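Local structure of gamma-D-glutamyl-L-lysine dipeptidyl-peptidase (3H41) at residues A[40-51]-A[202-212]. The protein probably hydrolyses gamma-D-glutamyl-L-lysine bonds in murein peptides, acting as a cysteine peptidase of cell-wall degradation that releases L-Ala-D-Glu. Numbering follows the deposited sequence. Where two conformers were deposited one is given.
With DGL (D-glutamic acid), chain C; ALA (alanine), chain B.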
# COMPACT_ATOMS: atom_id res chain seq x y z
N TRP A 40 5.20 -13.44 2.29
CA TRP A 40 5.42 -14.37 1.18
C TRP A 40 4.88 -15.76 1.54
O TRP A 40 4.20 -16.40 0.74
CB TRP A 40 6.88 -14.45 0.73
CG TRP A 40 7.44 -13.19 0.14
CD1 TRP A 40 8.55 -12.56 0.55
CD2 TRP A 40 6.90 -12.39 -0.95
NE1 TRP A 40 8.78 -11.45 -0.21
CE2 TRP A 40 7.77 -11.31 -1.13
CE3 TRP A 40 5.78 -12.49 -1.78
CZ2 TRP A 40 7.56 -10.34 -2.09
CZ3 TRP A 40 5.58 -11.53 -2.77
CH2 TRP A 40 6.46 -10.45 -2.90
N LYS A 41 5.18 -16.25 2.74
CA LYS A 41 4.54 -17.47 3.20
C LYS A 41 3.02 -17.38 3.17
O LYS A 41 2.36 -18.32 2.71
CB LYS A 41 4.95 -17.84 4.61
CG LYS A 41 4.36 -19.16 5.07
CD LYS A 41 4.58 -19.42 6.57
CE LYS A 41 5.67 -20.41 6.85
NZ LYS A 41 5.42 -21.07 8.17
N TRP A 42 2.45 -16.27 3.63
CA TRP A 42 1.00 -16.12 3.64
C TRP A 42 0.40 -16.25 2.23
O TRP A 42 -0.45 -17.11 1.98
CB TRP A 42 0.62 -14.78 4.21
CG TRP A 42 -0.85 -14.55 4.30
CD1 TRP A 42 -1.78 -15.41 4.82
CD2 TRP A 42 -1.54 -13.36 3.97
NE1 TRP A 42 -3.02 -14.83 4.78
CE2 TRP A 42 -2.91 -13.57 4.28
CE3 TRP A 42 -1.16 -12.13 3.38
CZ2 TRP A 42 -3.88 -12.60 4.04
CZ3 TRP A 42 -2.11 -11.18 3.16
CH2 TRP A 42 -3.46 -11.40 3.49
N THR A 43 0.86 -15.42 1.31
CA THR A 43 0.26 -15.37 -0.03
C THR A 43 0.60 -16.59 -0.87
O THR A 43 -0.25 -17.11 -1.62
CB THR A 43 0.66 -14.09 -0.80
OG1 THR A 43 2.08 -13.97 -0.83
CG2 THR A 43 0.04 -12.88 -0.17
N LYS A 44 1.83 -17.07 -0.76
CA LYS A 44 2.25 -18.16 -1.62
C LYS A 44 1.67 -19.52 -1.17
O LYS A 44 1.59 -20.42 -1.96
CB LYS A 44 3.79 -18.20 -1.76
CG LYS A 44 4.28 -16.97 -2.53
CD LYS A 44 5.74 -17.00 -2.95
CE LYS A 44 6.13 -15.69 -3.73
NZ LYS A 44 5.12 -15.13 -4.75
N SER A 45 1.25 -19.62 0.09
CA SER A 45 0.66 -20.84 0.63
C SER A 45 -0.81 -21.02 0.22
O SER A 45 -1.34 -22.13 0.29
CB SER A 45 0.74 -20.84 2.16
OG SER A 45 -0.13 -19.88 2.76
N MSE A 46 -1.47 -19.93 -0.18
CA MSE A 46 -2.90 -19.95 -0.45
C MSE A 46 -3.27 -20.41 -1.86
O MSE A 46 -2.67 -19.99 -2.88
CB MSE A 46 -3.51 -18.56 -0.20
CG MSE A 46 -3.75 -18.27 1.28
SE MSE A 46 -4.63 -16.57 1.45
CE MSE A 46 -3.10 -15.31 1.26
N THR A 47 -4.26 -21.28 -1.92
CA THR A 47 -4.92 -21.59 -3.16
C THR A 47 -5.70 -20.37 -3.65
O THR A 47 -5.97 -19.41 -2.89
CB THR A 47 -5.91 -22.71 -3.01
OG1 THR A 47 -6.92 -22.31 -2.05
CG2 THR A 47 -5.24 -24.06 -2.61
N LEU A 48 -6.12 -20.42 -4.91
CA LEU A 48 -7.04 -19.40 -5.43
C LEU A 48 -8.30 -19.23 -4.58
O LEU A 48 -8.68 -18.10 -4.24
CB LEU A 48 -7.39 -19.64 -6.91
CG LEU A 48 -8.37 -18.67 -7.54
CD1 LEU A 48 -7.80 -17.21 -7.51
CD2 LEU A 48 -8.79 -19.10 -8.96
N ASP A 49 -8.97 -20.35 -4.26
CA ASP A 49 -10.19 -20.28 -3.46
C ASP A 49 -9.90 -19.59 -2.12
O ASP A 49 -10.72 -18.82 -1.62
CB ASP A 49 -10.77 -21.68 -3.16
CG ASP A 49 -11.49 -22.30 -4.35
OD1 ASP A 49 -12.04 -21.57 -5.20
OD2 ASP A 49 -11.49 -23.55 -4.43
N GLU A 50 -8.74 -19.89 -1.54
CA GLU A 50 -8.39 -19.31 -0.21
C GLU A 50 -8.16 -17.78 -0.31
O GLU A 50 -8.54 -17.03 0.61
CB GLU A 50 -7.23 -20.01 0.42
CG GLU A 50 -7.63 -21.36 1.00
CD GLU A 50 -6.47 -22.24 1.27
OE1 GLU A 50 -5.58 -22.35 0.38
OE2 GLU A 50 -6.44 -22.85 2.37
N LYS A 51 -7.60 -17.33 -1.44
CA LYS A 51 -7.44 -15.91 -1.68
C LYS A 51 -8.79 -15.23 -1.90
O LYS A 51 -9.06 -14.13 -1.36
CB LYS A 51 -6.53 -15.69 -2.89
CG LYS A 51 -5.07 -15.99 -2.63
CD LYS A 51 -4.21 -15.71 -3.86
CE LYS A 51 -2.72 -15.96 -3.53
NZ LYS A 51 -1.92 -15.99 -4.82
N LEU A 202 3.70 -9.45 -9.92
CA LEU A 202 3.39 -9.58 -8.50
C LEU A 202 1.95 -10.03 -8.32
O LEU A 202 1.01 -9.32 -8.74
CB LEU A 202 3.62 -8.25 -7.75
CG LEU A 202 3.29 -8.22 -6.24
CD1 LEU A 202 4.18 -9.11 -5.31
CD2 LEU A 202 3.28 -6.71 -5.75
N PRO A 203 1.73 -11.20 -7.71
CA PRO A 203 0.36 -11.68 -7.52
C PRO A 203 -0.51 -10.78 -6.68
O PRO A 203 -0.08 -10.22 -5.67
CB PRO A 203 0.55 -13.05 -6.86
CG PRO A 203 1.89 -13.45 -7.31
CD PRO A 203 2.68 -12.21 -7.18
N TYR A 204 -1.75 -10.65 -7.14
CA TYR A 204 -2.80 -9.90 -6.47
C TYR A 204 -3.17 -10.47 -5.12
O TYR A 204 -3.14 -11.67 -4.93
CB TYR A 204 -4.03 -9.94 -7.39
CG TYR A 204 -5.29 -9.22 -6.93
CD1 TYR A 204 -6.16 -9.81 -6.01
CD2 TYR A 204 -5.65 -8.01 -7.51
CE1 TYR A 204 -7.34 -9.14 -5.62
CE2 TYR A 204 -6.83 -7.37 -7.16
CZ TYR A 204 -7.66 -7.93 -6.22
OH TYR A 204 -8.82 -7.27 -5.93
N ILE A 205 -3.51 -9.60 -4.18
CA ILE A 205 -4.20 -10.05 -2.97
C ILE A 205 -5.23 -8.95 -2.61
O ILE A 205 -4.95 -7.78 -2.70
CB ILE A 205 -3.21 -10.39 -1.82
CG1 ILE A 205 -3.86 -11.24 -0.69
CG2 ILE A 205 -2.57 -9.14 -1.25
CD1 ILE A 205 -4.22 -12.66 -1.13
N TRP A 206 -6.42 -9.36 -2.20
CA TRP A 206 -7.44 -8.42 -1.71
C TRP A 206 -6.89 -7.59 -0.55
O TRP A 206 -6.21 -8.09 0.33
CB TRP A 206 -8.68 -9.19 -1.29
CG TRP A 206 -9.89 -8.38 -0.92
CD1 TRP A 206 -10.46 -8.32 0.31
CD2 TRP A 206 -10.72 -7.61 -1.79
NE1 TRP A 206 -11.57 -7.55 0.28
CE2 TRP A 206 -11.78 -7.11 -1.00
CE3 TRP A 206 -10.68 -7.29 -3.15
CZ2 TRP A 206 -12.76 -6.28 -1.52
CZ3 TRP A 206 -11.68 -6.50 -3.68
CH2 TRP A 206 -12.73 -6.02 -2.86
N ALA A 207 -7.21 -6.29 -0.60
CA ALA A 207 -6.74 -5.33 0.36
C ALA A 207 -5.22 -5.08 0.33
O ALA A 207 -4.70 -4.40 1.17
CB ALA A 207 -7.23 -5.71 1.86
N GLY A 208 -4.51 -5.61 -0.66
CA GLY A 208 -3.04 -5.58 -0.66
C GLY A 208 -2.60 -4.14 -0.88
O GLY A 208 -3.11 -3.48 -1.75
N THR A 209 -1.67 -3.65 -0.06
CA THR A 209 -1.28 -2.26 -0.10
C THR A 209 0.24 -2.19 0.11
O THR A 209 0.76 -1.29 0.78
CB THR A 209 -2.03 -1.45 0.98
OG1 THR A 209 -3.39 -1.96 1.09
CG2 THR A 209 -2.02 0.04 0.61
N SER A 210 0.95 -3.15 -0.47
CA SER A 210 2.41 -3.23 -0.31
C SER A 210 3.05 -4.04 -1.46
O SER A 210 2.37 -4.73 -2.24
CB SER A 210 2.73 -3.85 1.04
OG SER A 210 2.78 -5.24 0.90
N GLY A 211 4.38 -3.99 -1.54
CA GLY A 211 5.12 -4.80 -2.51
C GLY A 211 5.09 -6.30 -2.32
O GLY A 211 5.64 -7.05 -3.14
N PHE A 212 4.41 -6.76 -1.27
CA PHE A 212 4.14 -8.19 -1.08
C PHE A 212 2.85 -8.63 -1.79
O PHE A 212 2.53 -9.82 -1.80
CB PHE A 212 4.04 -8.54 0.39
CG PHE A 212 5.30 -8.29 1.18
CD1 PHE A 212 6.32 -9.24 1.23
CD2 PHE A 212 5.45 -7.13 1.90
CE1 PHE A 212 7.49 -9.01 1.96
CE2 PHE A 212 6.61 -6.91 2.67
CZ PHE A 212 7.62 -7.84 2.68
N DGL C . -10.68 -2.85 -2.48
CA DGL C . -11.54 -2.80 -3.67
C DGL C . -11.92 -1.39 -4.01
O DGL C . -12.97 -1.13 -4.60
CB DGL C . -10.81 -3.46 -4.86
CG DGL C . -11.69 -3.61 -6.12
CD DGL C . -13.10 -4.15 -5.89
OE1 DGL C . -13.31 -5.32 -6.25
OE2 DGL C . -14.01 -3.42 -5.42
OXT DGL C . -11.14 -0.46 -3.75
N ALA B . -10.58 -1.63 1.00
CA ALA B . -10.26 -2.67 -0.08
C ALA B . -11.16 -2.48 -1.29
O ALA B . -12.30 -2.00 -1.15
CB ALA B . -10.43 -4.09 0.45
O HOH W 1 -7.56 -12.07 -2.75
O HOH W 2 -2.93 -13.92 -6.60
O HOH W 3 -1.10 -13.05 -3.47
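Phe212 turns its ring edge onto one face of the Trp40 indole in a T-shaped pair, planes at 60°, Phe212 CD1 3.5 Å from Trp40 CE2. Phe212 CA adds an off-centre CH-pi contact to the six-membered ring, while Leu202 CD1 abuts the indole edge in its plane, 3.6 Å from Trp40 CH2. Trp40 NE1 is hydrogen-bonded to Glu141 OE2. In a second apolar cluster, Ile205 CG1, anti to the backbone N (chi1 -163°), directs its branch toward segment 40-51, where CD1 touches both Met46 CE and Lys51 CG, 3.7 Å from each; the selenomethionine methyl also rests on a face of Trp42. Helices 39-45 and 48-56, the latter begun by a Thr47-Glu50 capping box, pack on segment 202-212 of the NlpC/P60 domain, which leads to Cys216, the probable nucleophile. Polar links run through water: one bridges Lys51 O and Trp206 N, another accepts from Lys51 NZ (2.9 Å) and donates to Tyr204 O (2.8 Å). In the type II beta turn from Ile205 to Gly208, Trp206 lays one indole face against the bound dipeptide, CE2 3.6 Å from the alanine CB; Tyr204 OH is hydrogen-bonded to OD1 of the cysteinesulfonic acid at position 216.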